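Local coordinates for melanin biosynthesis protein TyrA, putative (Shewanella oneidensis, PDB 2IIZ) that binds heme b and probably works as a peroxidase of the dye-decolorizing (DyP) type, at residues 89-92 / 93-96; 197-200 / 201-205. All coordinates share one frame; numbering follows the deposited sequence.

Contact 1 of 2, residues 89-92 / 93-96; sequences MQEG and NREA
Met89 pairs with Ala96 and Glu91 with Arg94, each by two backbone hydrogen bonds, while Gln90 faces Glu95 as the non-hydrogen-bonded pair of two short antiparallel strands. At the turn, Arg94 N reaches Glu91 O at 2.9 Å; Gly92, with a positive phi of 54°, takes the first corner, where any CB would clash with Asn93 N. On the face shared by Met89, Glu91, Arg94 and Ala96, the side chains of Glu91 and Arg94 run side by side in the same direction. Glu91 OE1 meets the guanidinium at its edge and in its plane, forming a salt bridge with Arg94 NH2 of 3.1 Å, although the carboxylate itself is turned 77° from the guanidinium. A bend at chi3 (-60°) turns the guanidinium back over the turn, so that Glu91 O stands 3.5 Å above the centre of one of its faces. Arginine suits the place because its NE also donates to Val276 O, tying the turn to the end of helix 266-276. Beside it, selenomethionine Met89 lays CG 4.2 Å from Ala96 CB and reaches Leu272 of the same helix. Across the other face, the extended chains of Gln90 and Glu95 lie alongside each other, polar residues fitting an exposed surface. The whole is a beta hairpin with a two-residue loop, closed by a type II' turn.

Contact 2 of 2, residues 197-200 / 201-205; sequences PLKK and QEDII
Leu198 lies above the plane of the Glu202 carboxylate, its CD1 3.5 Å from Glu202 OE2, and the two side chains cross obliquely one turn apart. The Asp203 carboxylate is covered in another way: Lys199 O stands over it, 3.2 Å from Asp203 CG, and the aliphatic chain of Lys199 approaches from the same side, with CE 3.6 Å from Asp203 OD1. The acids suit their places because each reaches a polar partner beyond the helix: Glu202 OE2 accepts from Lys209 N and Asp203 OD1 bonds to Tyr215 OH. Gln201, which is buried, uses both ends of its amide, OE1 with Lys209 NZ and NE2 with Leu196 O.

These groups project from the short helix 198-205. Pro197 is its N-cap residue, where a missing N-H costs nothing, and its carbonyl O accepts from Gln201 N at 3.3 Å. The next bond, from Glu202 N to Leu198 O (3.0 Å), is nearly straight at 167°, whereas that from Ile204 N to Lys200 O is weak. Glu202 CG sits beside the backbone N (chi1 -63°), and the extended chain beyond it carries the carboxylate back past Leu198. With an alanine at Glu202, Lys209 N would probably lose its acceptor and Leu198 CD1 the carboxylate it rests on.

At its far end the helix is hydrogen-bonded through the backbones of Ile204 and Ile205 to His225, the axial ligand of the heme iron, and Ile226. Lys199 NZ stays 4.3 Å from Asp203 OD1, beyond a salt bridge. The chemistry implies a short helix whose acids probably help to fix the chain that follows, with lysine charge adding at most a weak, longer-range attraction.

Contacts 1 and 2 are both surface contacts, each formed within one local element: a hairpin in the N-terminal part of the DyP-type sequence and a short helix in the C-terminal part. They do not touch; their nearest atoms are about 11 Å apart and their centres about 22 Å. Each nonetheless has one end near the cofactor, the side chain of Ala96 about 8 Å from the heme and that of Ile204 about 9 Å. In 89-96 a true salt bridge joins the strands, and its arginine also bonds to Val276 of helix 266-276. In 197-205 opposite charges stay apart, and the acids find their polar partners in the chain that follows.

Contact 1 of 2, residues 89-92 / 93-96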
HETATM    1  N   MSE A  89      10.785 -27.027   5.183  1.00 42.14           N
HETATM    2  CA  MSE A  89      10.786 -28.215   4.341  1.00 42.66           C
HETATM    3  C   MSE A  89      10.879 -27.878   2.854  1.00 42.02           C
HETATM    4  O   MSE A  89      10.606 -26.754   2.431  1.00 41.39           O
HETATM    5  CB  MSE A  89       9.576 -29.108   4.655  1.00 43.04           C
HETATM    6  CG  MSE A  89       8.245 -28.393   4.763  1.00 44.18           C
HETATM    7 SE   MSE A  89       6.795 -29.627   5.175  0.70 38.23          SE
HETATM    8  CE  MSE A  89       6.635 -29.352   7.095  1.00 35.60           C
ATOM      9  N   GLN A  90      11.272 -28.882   2.077  1.00 41.70           N
ATOM     10  CA  GLN A  90      11.629 -28.701   0.679  1.00 42.22           C
ATOM     11  C   GLN A  90      11.633 -30.031  -0.080  1.00 41.61           C
ATOM     12  O   GLN A  90      12.215 -31.015   0.393  1.00 40.65           O
ATOM     13  CB  GLN A  90      13.024 -28.071   0.594  1.00 43.29           C
ATOM     14  CG  GLN A  90      13.701 -28.163  -0.770  1.00 46.10           C
ATOM     15  CD  GLN A  90      14.952 -27.306  -0.850  1.00 51.17           C
ATOM     16  OE1 GLN A  90      15.949 -27.588  -0.180  1.00 54.70           O
ATOM     17  NE2 GLN A  90      14.908 -26.250  -1.670  1.00 45.26           N
ATOM     18  N   GLU A  91      10.987 -30.055  -1.249  1.00 39.70           N
ATOM     19  CA  GLU A  91      11.186 -31.137  -2.219  1.00 39.23           C
ATOM     20  C   GLU A  91      11.081 -30.571  -3.631  1.00 38.13           C
ATOM     21  O   GLU A  91      10.130 -29.853  -3.943  1.00 36.82           O
ATOM     22  CB  GLU A  91      10.171 -32.262  -2.008  1.00 39.91           C
ATOM     23  CG  GLU A  91      10.438 -33.499  -2.848  1.00 38.90           C
ATOM     24  CD  GLU A  91       9.673 -34.729  -2.357  1.00 41.23           C
ATOM     25  OE1 GLU A  91       8.430 -34.805  -2.569  1.00 33.96           O
ATOM     26  OE2 GLU A  91      10.330 -35.621  -1.761  1.00 39.62           O
ATOM     27  N   GLY A  92      12.059 -30.890  -4.478  1.00 36.35           N
ATOM     28  CA  GLY A  92      12.167 -30.259  -5.795  1.00 36.14           C
ATOM     29  C   GLY A  92      12.183 -28.741  -5.706  1.00 35.05           C
ATOM     30  O   GLY A  92      12.883 -28.179  -4.859  1.00 35.01           O
ATOM     31  N   ASN A  93      11.415 -28.082  -6.574  1.00 34.38           N
ATOM     32  CA  ASN A  93      11.231 -26.629  -6.522  1.00 35.86           C
ATOM     33  C   ASN A  93      10.259 -26.187  -5.427  1.00 35.38           C
ATOM     34  O   ASN A  93       9.979 -25.000  -5.295  1.00 36.04           O
ATOM     35  CB  ASN A  93      10.676 -26.089  -7.863  1.00 37.14           C
ATOM     36  CG  ASN A  93      11.666 -26.186  -9.002  1.00 42.40           C
ATOM     37  OD1 ASN A  93      12.877 -26.263  -8.781  1.00 44.75           O
ATOM     38  ND2 ASN A  93      11.153 -26.186 -10.241  1.00 39.86           N
ATOM     39  N   ARG A  94       9.728 -27.120  -4.653  1.00 35.64           N
ATOM     40  CA  ARG A  94       8.725 -26.774  -3.654  1.00 36.35           C
ATOM     41  C   ARG A  94       9.439 -26.534  -2.335  1.00 36.95           C
ATOM     42  O   ARG A  94       9.703 -27.478  -1.580  1.00 36.08           O
ATOM     43  CB  ARG A  94       7.669 -27.871  -3.526  1.00 37.00           C
ATOM     44  CG  ARG A  94       6.944 -28.186  -4.842  1.00 36.46           C
ATOM     45  CD  ARG A  94       5.899 -29.284  -4.662  1.00 31.79           C
ATOM     46  NE  ARG A  94       6.509 -30.533  -4.197  1.00 26.17           N
ATOM     47  CZ  ARG A  94       7.156 -31.385  -4.983  1.00 24.16           C
ATOM     48  NH1 ARG A  94       7.287 -31.126  -6.283  1.00 20.42           N
ATOM     49  NH2 ARG A  94       7.682 -32.494  -4.464  1.00 19.31           N
ATOM     50  N   GLU A  95       9.745 -25.258  -2.081  1.00 36.35           N
ATOM     51  CA  GLU A  95      10.548 -24.848  -0.935  1.00 38.42           C
ATOM     52  C   GLU A  95       9.716 -24.045   0.048  1.00 37.72           C
ATOM     53  O   GLU A  95       9.036 -23.089  -0.333  1.00 40.62           O
ATOM     54  CB  GLU A  95      11.733 -23.993  -1.385  1.00 39.05           C
ATOM     55  CG  GLU A  95      12.872 -23.983  -0.361  1.00 48.50           C
ATOM     56  CD  GLU A  95      14.089 -23.179  -0.808  1.00 53.12           C
ATOM     57  OE1 GLU A  95      14.621 -23.438  -1.916  1.00 57.35           O
ATOM     58  OE2 GLU A  95      14.512 -22.287  -0.043  1.00 57.63           O
ATOM     59  N   ALA A  96       9.783 -24.444   1.311  1.00 36.61           N
ATOM     60  CA  ALA A  96       9.170 -23.715   2.415  1.00 35.19           C
ATOM     61  C   ALA A  96      10.288 -23.367   3.395  1.00 33.47           C
ATOM     62  O   ALA A  96      10.582 -24.150   4.312  1.00 31.64           O
ATOM     63  CB  ALA A  96       8.120 -24.574   3.091  1.00 35.76           C
TER

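Contact 2 of 2, residues 197-200 / 201-205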
ATOM      1  N   PRO A 197      -5.624 -22.663 -18.954  1.00 36.38           N
ATOM      2  CA  PRO A 197      -7.056 -22.719 -19.232  1.00 36.11           C
ATOM      3  C   PRO A 197      -7.844 -22.863 -17.938  1.00 36.83           C
ATOM      4  O   PRO A 197      -7.353 -23.449 -16.970  1.00 36.99           O
ATOM      5  CB  PRO A 197      -7.209 -23.983 -20.084  1.00 36.84           C
ATOM      6  CG  PRO A 197      -5.871 -24.272 -20.613  1.00 35.52           C
ATOM      7  CD  PRO A 197      -4.885 -23.738 -19.633  1.00 36.66           C
ATOM      8  N   LEU A 198      -9.056 -22.332 -17.940  1.00 36.61           N
ATOM      9  CA  LEU A 198      -9.901 -22.281 -16.750  1.00 37.04           C
ATOM     10  C   LEU A 198     -10.025 -23.639 -16.032  1.00 36.60           C
ATOM     11  O   LEU A 198      -9.874 -23.722 -14.810  1.00 37.35           O
ATOM     12  CB  LEU A 198     -11.289 -21.745 -17.148  1.00 36.19           C
ATOM     13  CG  LEU A 198     -12.406 -21.709 -16.104  1.00 35.90           C
ATOM     14  CD1 LEU A 198     -12.019 -20.860 -14.898  1.00 34.92           C
ATOM     15  CD2 LEU A 198     -13.689 -21.196 -16.749  1.00 32.23           C
ATOM     16  N   LYS A 199     -10.299 -24.690 -16.788  1.00 35.53           N
ATOM     17  CA  LYS A 199     -10.469 -26.022 -16.218  1.00 36.11           C
ATOM     18  C   LYS A 199      -9.221 -26.484 -15.452  1.00 35.71           C
ATOM     19  O   LYS A 199      -9.336 -27.143 -14.419  1.00 34.75           O
ATOM     20  CB  LYS A 199     -10.802 -27.030 -17.327  1.00 38.50           C
ATOM     21  CG  LYS A 199     -11.123 -28.463 -16.845  1.00 42.91           C
ATOM     22  CD  LYS A 199     -12.300 -28.493 -15.860  1.00 47.86           C
ATOM     23  CE  LYS A 199     -12.768 -29.922 -15.596  1.00 51.13           C
ATOM     24  NZ  LYS A 199     -14.120 -29.955 -14.962  1.00 52.39           N
ATOM     25  N   LYS A 200      -8.032 -26.142 -15.950  1.00 34.53           N
ATOM     26  CA  LYS A 200      -6.789 -26.505 -15.250  1.00 34.21           C
ATOM     27  C   LYS A 200      -6.677 -25.807 -13.913  1.00 33.27           C
ATOM     28  O   LYS A 200      -6.307 -26.437 -12.907  1.00 32.55           O
ATOM     29  CB  LYS A 200      -5.547 -26.162 -16.073  1.00 35.21           C
ATOM     30  CG  LYS A 200      -5.559 -26.760 -17.461  1.00 42.34           C
ATOM     31  CD  LYS A 200      -4.218 -27.338 -17.877  1.00 43.62           C
ATOM     32  CE  LYS A 200      -4.390 -28.275 -19.070  1.00 43.21           C
ATOM     33  NZ  LYS A 200      -3.220 -29.160 -19.240  1.00 48.19           N
ATOM     34  N   GLN A 201      -6.989 -24.505 -13.914  1.00 30.50           N
ATOM     35  CA  GLN A 201      -6.980 -23.705 -12.702  1.00 30.18           C
ATOM     36  C   GLN A 201      -7.880 -24.374 -11.687  1.00 30.81           C
ATOM     37  O   GLN A 201      -7.475 -24.594 -10.549  1.00 32.14           O
ATOM     38  CB  GLN A 201      -7.484 -22.266 -12.948  1.00 28.14           C
ATOM     39  CG  GLN A 201      -6.629 -21.437 -13.910  1.00 27.19           C
ATOM     40  CD  GLN A 201      -6.945 -19.941 -13.910  1.00 28.93           C
ATOM     41  OE1 GLN A 201      -7.526 -19.399 -12.964  1.00 24.35           O
ATOM     42  NE2 GLN A 201      -6.554 -19.266 -14.982  1.00 22.55           N
ATOM     43  N   GLU A 202      -9.100 -24.687 -12.117  1.00 31.01           N
ATOM     44  CA  GLU A 202     -10.123 -25.286 -11.251  1.00 32.79           C
ATOM     45  C   GLU A 202      -9.656 -26.649 -10.733  1.00 32.94           C
ATOM     46  O   GLU A 202      -9.933 -27.005  -9.592  1.00 31.37           O
ATOM     47  CB  GLU A 202     -11.470 -25.389 -11.999  1.00 31.93           C
ATOM     48  CG  GLU A 202     -12.020 -23.990 -12.395  1.00 36.61           C
ATOM     49  CD  GLU A 202     -13.374 -24.001 -13.102  1.00 37.73           C
ATOM     50  OE1 GLU A 202     -13.711 -25.004 -13.771  1.00 45.12           O
ATOM     51  OE2 GLU A 202     -14.106 -22.986 -12.987  1.00 40.99           O
ATOM     52  N   ASP A 203      -8.938 -27.388 -11.580  1.00 33.62           N
ATOM     53  CA  ASP A 203      -8.430 -28.721 -11.240  1.00 34.50           C
ATOM     54  C   ASP A 203      -7.280 -28.659 -10.236  1.00 35.30           C
ATOM     55  O   ASP A 203      -7.005 -29.630  -9.535  1.00 35.35           O
ATOM     56  CB  ASP A 203      -7.954 -29.448 -12.504  1.00 34.01           C
ATOM     57  CG  ASP A 203      -9.078 -30.161 -13.258  1.00 34.89           C
ATOM     58  OD1 ASP A 203     -10.278 -29.977 -12.936  1.00 34.55           O
ATOM     59  OD2 ASP A 203      -8.736 -30.928 -14.195  1.00 32.05           O
ATOM     60  N   ILE A 204      -6.610 -27.516 -10.173  1.00 35.43           N
ATOM     61  CA  ILE A 204      -5.481 -27.321  -9.252  1.00 36.49           C
ATOM     62  C   ILE A 204      -5.982 -26.951  -7.846  1.00 36.65           C
ATOM     63  O   ILE A 204      -5.437 -27.381  -6.812  1.00 35.88           O
ATOM     64  CB  ILE A 204      -4.519 -26.234  -9.824  1.00 36.55           C
ATOM     65  CG1 ILE A 204      -3.647 -26.862 -10.900  1.00 34.41           C
ATOM     66  CG2 ILE A 204      -3.627 -25.609  -8.748  1.00 36.41           C
ATOM     67  CD1 ILE A 204      -3.157 -25.858 -11.877  1.00 33.47           C
ATOM     68  N   ILE A 205      -7.032 -26.146  -7.808  1.00 35.93           N
ATOM     69  CA  ILE A 205      -7.631 -25.781  -6.527  1.00 33.79           C
ATOM     70  C   ILE A 205      -8.634 -26.809  -6.020  1.00 32.25           C
ATOM     71  O   ILE A 205      -8.674 -27.044  -4.826  1.00 30.65           O
ATOM     72  CB  ILE A 205      -8.190 -24.376  -6.587  1.00 32.49           C
ATOM     73  CG1 ILE A 205      -6.988 -23.427  -6.550  1.00 33.88           C
ATOM     74  CG2 ILE A 205      -9.151 -24.099  -5.391  1.00 32.37           C
ATOM     75  CD1 ILE A 205      -7.221 -22.179  -7.226  1.00 48.83           C
TER